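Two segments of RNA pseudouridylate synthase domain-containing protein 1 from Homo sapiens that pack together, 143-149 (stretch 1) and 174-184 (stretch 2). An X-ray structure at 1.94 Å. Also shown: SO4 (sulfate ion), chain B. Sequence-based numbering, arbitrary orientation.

Stretch 1 (143-149) PSLTDLV
Stretch 2 174-184: HQLRVHCSALG

Residues 146-149 form a β-strand and 175-182 a helix whose axis crosses it at -63°, with a closest approach of 9.9 Å. The register sets Ser144 CA 7.7 Å from Gln175 CA, Thr146 CA 7.0 Å from Leu176 CA, and Leu148 CA 8.8 Å from Cys180 CA. The extended backbone, loop at Ser144 (phi/psi -147/137) and Leu145 and strand from Thr146 (-126/123), alternates side chains, so that Ser144, Thr146 and Leu148 point toward the helix and Leu145 away. On the helix, Gln175 and His179 lie one turn apart, their backbones linked by His179 N to Gln175 O (2.9 Å), so both side chains reach the same threonine.

Thr146, m rotamer, is the hub and has the most area covered by the other stretch, 81 Å². Its OG1 accepts a hydrogen bond from Gln175 NE2 (2.9 Å, 164°), delivered by an extended t,t chain with chi3 at -40°. Thr146 OG1 also hydrogen-bonds His179 ND1 at 2.7 Å; chi1 of -92°, between wells, and chi2 of 172° leave this hydroxyl at the ring edge, near its plane. The branched threonine also offers a methyl: CG2 meets CD2 of Leu176 (m,t) at 3.7 Å.

Farther along, contact becomes apolar. Leu148, t,t, places CD1 3.9 Å from Leu183 CD1 (Leu183 is m,t) and 4.3 Å from Cys180 SG (chi1 -69°). In total 342 Å² is buried.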

# COMPACT_ATOMS: atom_id res chain seq x y z
N PRO A 143 8.65 -12.10 11.24
CA PRO A 143 9.24 -12.18 9.89
C PRO A 143 8.84 -11.08 8.98
O PRO A 143 7.65 -10.74 8.88
CB PRO A 143 8.69 -13.49 9.34
CG PRO A 143 8.24 -14.25 10.49
CD PRO A 143 7.93 -13.34 11.58
N SER A 144 9.80 -10.54 8.27
CA SER A 144 9.52 -9.39 7.44
C SER A 144 10.34 -9.37 6.20
O SER A 144 11.54 -9.63 6.27
CB SER A 144 9.77 -8.11 8.24
OG SER A 144 9.15 -8.12 9.52
N LEU A 145 9.72 -9.05 5.08
CA LEU A 145 10.44 -8.95 3.82
C LEU A 145 9.69 -8.05 2.86
O LEU A 145 8.56 -8.37 2.47
CB LEU A 145 10.65 -10.31 3.19
CG LEU A 145 11.49 -10.32 1.88
CD1 LEU A 145 12.82 -9.70 2.05
CD2 LEU A 145 11.73 -11.68 1.46
N THR A 146 10.34 -6.97 2.44
CA THR A 146 9.83 -6.01 1.46
C THR A 146 10.84 -5.86 0.35
O THR A 146 12.01 -5.52 0.60
CB THR A 146 9.56 -4.60 2.05
OG1 THR A 146 8.61 -4.68 3.09
CG2 THR A 146 8.99 -3.65 1.00
N ASP A 147 10.40 -6.12 -0.85
CA ASP A 147 11.19 -5.91 -2.05
C ASP A 147 10.88 -4.52 -2.61
O ASP A 147 9.73 -4.22 -2.90
CB ASP A 147 10.86 -7.00 -3.05
CG ASP A 147 11.60 -6.96 -4.35
OD1 ASP A 147 12.76 -6.52 -4.36
OD2 ASP A 147 11.05 -7.45 -5.35
N LEU A 148 11.89 -3.69 -2.74
CA LEU A 148 11.72 -2.30 -3.20
C LEU A 148 12.45 -2.14 -4.53
O LEU A 148 13.66 -2.38 -4.58
CB LEU A 148 12.34 -1.35 -2.15
CG LEU A 148 12.28 0.17 -2.36
CD1 LEU A 148 12.37 0.90 -1.05
CD2 LEU A 148 13.43 0.71 -3.27
N VAL A 149 11.76 -1.64 -5.54
CA VAL A 149 12.32 -1.35 -6.87
C VAL A 149 12.16 0.18 -7.12
O VAL A 149 11.03 0.71 -7.11
CB VAL A 149 11.61 -2.20 -7.96
CG1 VAL A 149 12.15 -1.88 -9.35
CG2 VAL A 149 11.76 -3.70 -7.68
N HIS A 174 1.76 -1.95 9.24
CA HIS A 174 2.55 -0.80 8.75
C HIS A 174 3.91 -1.20 8.14
O HIS A 174 4.86 -0.42 8.16
CB HIS A 174 2.77 0.21 9.87
CG HIS A 174 1.53 0.68 10.55
ND1 HIS A 174 1.58 1.20 11.83
CD2 HIS A 174 0.24 0.69 10.13
CE1 HIS A 174 0.34 1.56 12.13
NE2 HIS A 174 -0.50 1.25 11.15
N GLN A 175 4.02 -2.42 7.62
CA GLN A 175 5.30 -2.94 7.10
C GLN A 175 6.03 -2.03 6.16
O GLN A 175 7.22 -1.77 6.35
CB GLN A 175 5.07 -4.24 6.35
CG GLN A 175 6.36 -4.81 5.79
CD GLN A 175 6.30 -6.27 5.49
OE1 GLN A 175 5.72 -7.08 6.23
NE2 GLN A 175 6.91 -6.67 4.39
N LEU A 176 5.35 -1.58 5.13
CA LEU A 176 6.00 -0.79 4.08
C LEU A 176 6.46 0.54 4.64
O LEU A 176 7.56 1.00 4.34
CB LEU A 176 5.00 -0.56 2.92
CG LEU A 176 4.43 -1.84 2.33
CD1 LEU A 176 3.38 -1.54 1.34
CD2 LEU A 176 5.53 -2.69 1.73
N ARG A 177 5.64 1.14 5.50
CA ARG A 177 5.99 2.42 6.08
C ARG A 177 7.14 2.29 7.05
O ARG A 177 8.00 3.17 7.10
CB ARG A 177 4.78 3.01 6.80
CG ARG A 177 3.64 3.36 5.85
CD ARG A 177 2.33 3.36 6.58
NE ARG A 177 2.23 4.55 7.43
CZ ARG A 177 1.17 4.90 8.15
NH1 ARG A 177 0.09 4.13 8.18
NH2 ARG A 177 1.19 6.01 8.86
N VAL A 178 7.16 1.21 7.82
CA VAL A 178 8.24 1.01 8.79
C VAL A 178 9.56 0.71 8.07
O VAL A 178 10.61 1.25 8.45
CB VAL A 178 7.86 -0.08 9.80
CG1 VAL A 178 9.06 -0.48 10.68
CG2 VAL A 178 6.68 0.37 10.64
N HIS A 179 9.50 -0.19 7.08
CA HIS A 179 10.69 -0.59 6.33
C HIS A 179 11.32 0.59 5.57
O HIS A 179 12.55 0.71 5.57
CB HIS A 179 10.37 -1.73 5.38
CG HIS A 179 10.59 -3.12 5.93
ND1 HIS A 179 10.18 -4.22 5.23
CD2 HIS A 179 11.16 -3.53 7.09
CE1 HIS A 179 10.50 -5.27 5.98
NE2 HIS A 179 11.16 -4.89 7.08
N CYS A 180 10.51 1.41 4.89
CA CYS A 180 11.06 2.55 4.11
C CYS A 180 11.67 3.61 5.04
O CYS A 180 12.78 4.09 4.79
CB CYS A 180 9.95 3.12 3.22
SG CYS A 180 9.48 1.99 1.89
N SER A 181 11.01 3.87 6.18
CA SER A 181 11.51 4.78 7.20
C SER A 181 12.81 4.26 7.81
O SER A 181 13.75 5.04 8.01
CB SER A 181 10.45 4.99 8.28
OG SER A 181 10.95 5.81 9.33
N ALA A 182 12.90 2.94 8.04
CA ALA A 182 14.10 2.29 8.57
C ALA A 182 15.30 2.41 7.61
O ALA A 182 16.43 2.43 8.07
CB ALA A 182 13.82 0.83 8.85
N LEU A 183 15.05 2.44 6.27
CA LEU A 183 16.11 2.65 5.27
C LEU A 183 16.59 4.11 5.25
O LEU A 183 17.52 4.40 4.51
CB LEU A 183 15.63 2.38 3.83
CG LEU A 183 15.47 1.00 3.33
CD1 LEU A 183 15.05 1.04 1.83
CD2 LEU A 183 16.73 0.20 3.52
N GLY A 184 15.85 5.01 5.88
CA GLY A 184 16.09 6.45 5.83
C GLY A 184 15.35 7.09 4.68
O GLY A 184 15.72 8.20 4.29
S SO4 B . -2.97 5.48 9.53
O1 SO4 B . -1.63 5.12 10.02
O2 SO4 B . -3.95 4.88 10.44
O3 SO4 B . -3.14 6.91 9.46
O4 SO4 B . -3.15 4.97 8.17